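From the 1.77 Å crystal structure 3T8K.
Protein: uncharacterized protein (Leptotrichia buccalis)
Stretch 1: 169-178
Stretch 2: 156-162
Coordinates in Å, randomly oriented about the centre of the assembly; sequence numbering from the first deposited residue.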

ATOM      1  N   ALA A 169     -11.911 -14.139 -14.399  1.00 30.59           N
ATOM      2  CA  ALA A 169     -11.106 -14.718 -13.333  1.00 28.28           C
ATOM      3  C   ALA A 169     -11.866 -15.870 -12.668  1.00 31.21           C
ATOM      4  O   ALA A 169     -11.274 -16.883 -12.299  1.00 30.21           O
ATOM      5  CB  ALA A 169     -10.742 -13.656 -12.306  1.00 28.72           C
ATOM      6  N   LEU A 170     -13.177 -15.714 -12.519  1.00 27.04           N
ATOM      7  CA  LEU A 170     -13.970 -16.722 -11.820  1.00 25.29           C
ATOM      8  C   LEU A 170     -13.982 -18.016 -12.619  1.00 22.96           C
ATOM      9  O   LEU A 170     -13.790 -19.098 -12.073  1.00 30.69           O
ATOM     10  CB  LEU A 170     -15.407 -16.240 -11.590  1.00 28.98           C
ATOM     11  CG  LEU A 170     -16.292 -17.292 -10.921  1.00 30.32           C
ATOM     12  CD1 LEU A 170     -15.776 -17.578  -9.516  1.00 27.73           C
ATOM     13  CD2 LEU A 170     -17.749 -16.844 -10.882  1.00 37.89           C
ATOM     14  N   LYS A 171     -14.217 -17.884 -13.919  1.00 27.63           N
ATOM     15  CA  LYS A 171     -14.237 -19.022 -14.832  1.00 32.90           C
ATOM     16  C   LYS A 171     -12.896 -19.745 -14.822  1.00 29.11           C
ATOM     17  O   LYS A 171     -12.834 -20.969 -14.760  1.00 27.07           O
ATOM     18  CB  LYS A 171     -14.568 -18.551 -16.247  1.00 35.57           C
ATOM     19  CG  LYS A 171     -14.559 -19.656 -17.305  1.00 44.01           C
ATOM     20  CD  LYS A 171     -15.321 -20.881 -16.835  1.00 50.48           C
ATOM     21  CE  LYS A 171     -15.173 -22.033 -17.823  1.00 55.83           C
ATOM     22  NZ  LYS A 171     -15.627 -23.312 -17.221  1.00 56.92           N
HETATM   23  N   MSE A 172     -11.816 -18.978 -14.877  1.00 30.82           N
HETATM   24  CA  MSE A 172     -10.493 -19.579 -14.908  1.00 26.46           C
HETATM   25  C   MSE A 172     -10.144 -20.280 -13.595  1.00 24.68           C
HETATM   26  O   MSE A 172      -9.465 -21.307 -13.598  1.00 27.40           O
HETATM   27  CB  MSE A 172      -9.442 -18.540 -15.300  1.00 29.64           C
HETATM   28  CG  MSE A 172      -9.612 -18.058 -16.738  1.00 33.96           C
HETATM   29 SE   MSE A 172      -8.274 -16.746 -17.257  0.63 35.73          SE
HETATM   30  CE  MSE A 172      -6.790 -17.961 -17.575  1.00 34.68           C
HETATM   31  N   MSE A 173     -10.614 -19.739 -12.473  1.00 25.30           N
HETATM   32  CA  MSE A 173     -10.376 -20.382 -11.184  1.00 24.42           C
HETATM   33  C   MSE A 173     -11.169 -21.675 -11.063  1.00 26.62           C
HETATM   34  O   MSE A 173     -10.663 -22.670 -10.548  1.00 26.72           O
HETATM   35  CB  MSE A 173     -10.742 -19.461 -10.021  1.00 25.58           C
HETATM   36  CG  MSE A 173      -9.679 -18.479  -9.615  1.00 33.58           C
HETATM   37 SE   MSE A 173     -10.281 -17.627  -7.970  0.51 34.12          SE
HETATM   38  CE  MSE A 173     -10.129 -19.107  -6.759  1.00 23.23           C
ATOM     39  N   GLU A 174     -12.425 -21.656 -11.510  1.00 27.03           N
ATOM     40  CA  GLU A 174     -13.232 -22.868 -11.492  1.00 25.67           C
ATOM     41  C   GLU A 174     -12.583 -23.938 -12.375  1.00 25.64           C
ATOM     42  O   GLU A 174     -12.571 -25.124 -12.025  1.00 27.94           O
ATOM     43  CB  GLU A 174     -14.682 -22.574 -11.917  1.00 25.25           C
ATOM     44  CG  GLU A 174     -15.488 -21.863 -10.837  1.00 34.25           C
ATOM     45  CD  GLU A 174     -16.775 -21.260 -11.364  1.00 41.90           C
ATOM     46  OE1 GLU A 174     -17.055 -21.402 -12.575  1.00 50.58           O
ATOM     47  OE2 GLU A 174     -17.509 -20.639 -10.566  1.00 42.92           O
ATOM     48  N   ASP A 175     -12.031 -23.521 -13.509  1.00 29.58           N
ATOM     49  CA  ASP A 175     -11.366 -24.464 -14.408  1.00 27.78           C
ATOM     50  C   ASP A 175     -10.131 -25.069 -13.737  1.00 25.20           C
ATOM     51  O   ASP A 175      -9.829 -26.253 -13.908  1.00 23.43           O
ATOM     52  CB  ASP A 175     -10.934 -23.786 -15.717  1.00 31.93           C
ATOM     53  CG  ASP A 175     -12.100 -23.487 -16.654  1.00 41.41           C
ATOM     54  OD1 ASP A 175     -13.244 -23.946 -16.406  1.00 34.80           O
ATOM     55  OD2 ASP A 175     -11.852 -22.787 -17.662  1.00 42.20           O
ATOM     56  N   TYR A 176      -9.408 -24.237 -12.992  1.00 26.64           N
ATOM     57  CA  TYR A 176      -8.172 -24.655 -12.324  1.00 26.85           C
ATOM     58  C   TYR A 176      -8.519 -25.678 -11.248  1.00 24.77           C
ATOM     59  O   TYR A 176      -7.874 -26.717 -11.116  1.00 24.70           O
ATOM     60  CB  TYR A 176      -7.495 -23.436 -11.696  1.00 20.42           C
ATOM     61  CG  TYR A 176      -6.143 -23.690 -11.058  1.00 23.88           C
ATOM     62  CD1 TYR A 176      -4.971 -23.431 -11.753  1.00 27.63           C
ATOM     63  CD2 TYR A 176      -6.044 -24.162  -9.754  1.00 21.25           C
ATOM     64  CE1 TYR A 176      -3.730 -23.643 -11.175  1.00 24.55           C
ATOM     65  CE2 TYR A 176      -4.812 -24.384  -9.164  1.00 19.44           C
ATOM     66  CZ  TYR A 176      -3.654 -24.122  -9.885  1.00 21.77           C
ATOM     67  OH  TYR A 176      -2.410 -24.330  -9.320  1.00 25.76           O
ATOM     68  N   ILE A 177      -9.550 -25.368 -10.477  1.00 24.43           N
ATOM     69  CA  ILE A 177     -10.017 -26.273  -9.436  1.00 23.99           C
ATOM     70  C   ILE A 177     -10.467 -27.634  -9.991  1.00 24.59           C
ATOM     71  O   ILE A 177     -10.210 -28.670  -9.383  1.00 28.79           O
ATOM     72  CB  ILE A 177     -11.126 -25.606  -8.592  1.00 26.05           C
ATOM     73  CG1 ILE A 177     -10.495 -24.547  -7.681  1.00 24.01           C
ATOM     74  CG2 ILE A 177     -11.893 -26.643  -7.783  1.00 30.86           C
ATOM     75  CD1 ILE A 177     -11.442 -23.461  -7.239  1.00 28.43           C
ATOM     76  N   LYS A 178     -11.118 -27.633 -11.149  1.00 24.87           N
ATOM     77  CA  LYS A 178     -11.584 -28.883 -11.743  1.00 24.61           C
ATOM     78  C   LYS A 178     -10.406 -29.647 -12.335  1.00 26.01           C
ATOM     79  O   LYS A 178     -10.332 -30.868 -12.239  1.00 24.61           O
ATOM     80  CB  LYS A 178     -12.647 -28.615 -12.813  1.00 23.92           C
ATOM     81  CG  LYS A 178     -13.291 -29.872 -13.409  1.00 27.36           C
ATOM     82  CD  LYS A 178     -14.403 -29.482 -14.370  1.00 28.24           C
ATOM     83  CE  LYS A 178     -14.821 -30.652 -15.263  1.00 38.47           C
ATOM     84  NZ  LYS A 178     -15.367 -31.789 -14.481  1.00 38.45           N
TER
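Stretch 2 (156-162) TALEFVK

Leu158 is the knob of this contact: its side chain, chi1 t and chi2 p, sits among Leu170, Met173, Glu174 and Ile177, a hole spanning two turns of stretch 1. Its CD1 lies 3.8 Å from Leu170 CD1, and its CD2 4.0 Å from Ile177 CD1. Selenomethionine Met173 points toward stretch 2 and packs tightest, its CE 3.2 Å from Leu158 CA and 4.1 Å from Ala157 CB, while its SE rests 3.6 Å from Val161 CG2. One turn after Leu158, Val161 turns its other methyl to the start of stretch 1, with CG1 4.1 Å from both Ala169 CB and Leu170 CB.

The order of the pairs reflects the direction. Stretch 2 is helical from Ala157 and runs nearly antiparallel to the helix of stretch 1, at a signed crossing angle of -154°, the axes approaching to 9.7 Å. In this register Val161 lies opposite Leu170 (CA to CA 6.1 Å) and Leu158 opposite Met173 (CA to CA 7.0 Å).

No hydrogen bond or salt bridge joins the helices, and polar residues border the contact through their carbons: Lys162 CG lies 3.6 Å from Leu170 CD1, and Glu174 CG 4.4 Å from Leu158 CD1. Thr156, outside the contact, caps its own helix, its OG1 accepting from Glu159 N at 3.1 Å.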

ATOM      1  N   THR A 156     -12.182 -17.978   1.383  1.00 30.53           N
ATOM      2  CA  THR A 156     -11.201 -18.501   0.426  1.00 29.24           C
ATOM      3  C   THR A 156     -11.022 -17.538  -0.742  1.00 28.96           C
ATOM      4  O   THR A 156     -11.809 -16.605  -0.920  1.00 29.79           O
ATOM      5  CB  THR A 156     -11.628 -19.882  -0.156  1.00 32.45           C
ATOM      6  OG1 THR A 156     -12.823 -19.738  -0.933  1.00 32.06           O
ATOM      7  CG2 THR A 156     -11.865 -20.895   0.951  1.00 35.28           C
ATOM      8  N   ALA A 157      -9.999 -17.773  -1.557  1.00 26.77           N
ATOM      9  CA  ALA A 157      -9.781 -16.942  -2.728  1.00 26.43           C
ATOM     10  C   ALA A 157     -10.954 -17.072  -3.698  1.00 24.12           C
ATOM     11  O   ALA A 157     -11.392 -16.087  -4.291  1.00 30.51           O
ATOM     12  CB  ALA A 157      -8.460 -17.308  -3.414  1.00 28.92           C
ATOM     13  N   LEU A 158     -11.465 -18.290  -3.864  1.00 24.05           N
ATOM     14  CA  LEU A 158     -12.591 -18.496  -4.763  1.00 29.30           C
ATOM     15  C   LEU A 158     -13.790 -17.672  -4.286  1.00 30.87           C
ATOM     16  O   LEU A 158     -14.417 -16.954  -5.064  1.00 28.35           O
ATOM     17  CB  LEU A 158     -12.959 -19.983  -4.861  1.00 25.81           C
ATOM     18  CG  LEU A 158     -14.182 -20.296  -5.737  1.00 33.83           C
ATOM     19  CD1 LEU A 158     -13.913 -19.979  -7.203  1.00 27.76           C
ATOM     20  CD2 LEU A 158     -14.635 -21.743  -5.584  1.00 36.29           C
ATOM     21  N   GLU A 159     -14.091 -17.768  -2.996  1.00 32.25           N
ATOM     22  CA  GLU A 159     -15.216 -17.035  -2.427  1.00 36.16           C
ATOM     23  C   GLU A 159     -15.120 -15.524  -2.674  1.00 38.07           C
ATOM     24  O   GLU A 159     -16.130 -14.876  -2.958  1.00 38.61           O
ATOM     25  CB  GLU A 159     -15.370 -17.375  -0.939  1.00 36.88           C
ATOM     26  CG  GLU A 159     -15.929 -18.787  -0.715  1.00 45.93           C
ATOM     27  CD  GLU A 159     -15.619 -19.377   0.662  1.00 53.77           C
ATOM     28  OE1 GLU A 159     -16.023 -20.538   0.901  1.00 56.45           O
ATOM     29  OE2 GLU A 159     -14.976 -18.697   1.500  1.00 46.81           O
ATOM     30  N   PHE A 160     -13.906 -14.979  -2.587  1.00 31.48           N
ATOM     31  CA  PHE A 160     -13.657 -13.555  -2.827  1.00 28.49           C
ATOM     32  C   PHE A 160     -13.925 -13.160  -4.272  1.00 35.71           C
ATOM     33  O   PHE A 160     -14.566 -12.147  -4.547  1.00 35.60           O
ATOM     34  CB  PHE A 160     -12.202 -13.196  -2.464  1.00 25.10           C
ATOM     35  CG  PHE A 160     -11.831 -11.755  -2.736  1.00 24.92           C
ATOM     36  CD1 PHE A 160     -12.391 -10.720  -2.000  1.00 29.42           C
ATOM     37  CD2 PHE A 160     -10.880 -11.441  -3.704  1.00 31.60           C
ATOM     38  CE1 PHE A 160     -12.035  -9.393  -2.243  1.00 29.57           C
ATOM     39  CE2 PHE A 160     -10.517 -10.127  -3.954  1.00 27.60           C
ATOM     40  CZ  PHE A 160     -11.085  -9.093  -3.221  1.00 23.89           C
ATOM     41  N   VAL A 161     -13.405 -13.953  -5.199  1.00 32.99           N
ATOM     42  CA  VAL A 161     -13.546 -13.641  -6.611  1.00 30.07           C
ATOM     43  C   VAL A 161     -15.011 -13.730  -7.037  1.00 32.03           C
ATOM     44  O   VAL A 161     -15.477 -12.937  -7.857  1.00 35.35           O
ATOM     45  CB  VAL A 161     -12.647 -14.556  -7.474  1.00 33.07           C
ATOM     46  CG1 VAL A 161     -12.922 -14.344  -8.956  1.00 36.34           C
ATOM     47  CG2 VAL A 161     -11.171 -14.290  -7.145  1.00 31.23           C
ATOM     48  N   LYS A 162     -15.739 -14.679  -6.458  1.00 39.00           N
ATOM     49  CA  LYS A 162     -17.178 -14.804  -6.719  1.00 40.95           C
ATOM     50  C   LYS A 162     -17.933 -13.490  -6.483  1.00 44.43           C
ATOM     51  O   LYS A 162     -18.934 -13.213  -7.143  1.00 51.34           O
ATOM     52  CB  LYS A 162     -17.784 -15.924  -5.865  1.00 43.35           C
ATOM     53  CG  LYS A 162     -17.800 -17.289  -6.534  1.00 53.57           C
ATOM     54  CD  LYS A 162     -18.235 -18.388  -5.569  1.00 61.62           C
ATOM     55  CE  LYS A 162     -17.122 -18.724  -4.584  1.00 63.50           C
ATOM     56  NZ  LYS A 162     -17.468 -19.857  -3.678  1.00 65.33           N
TER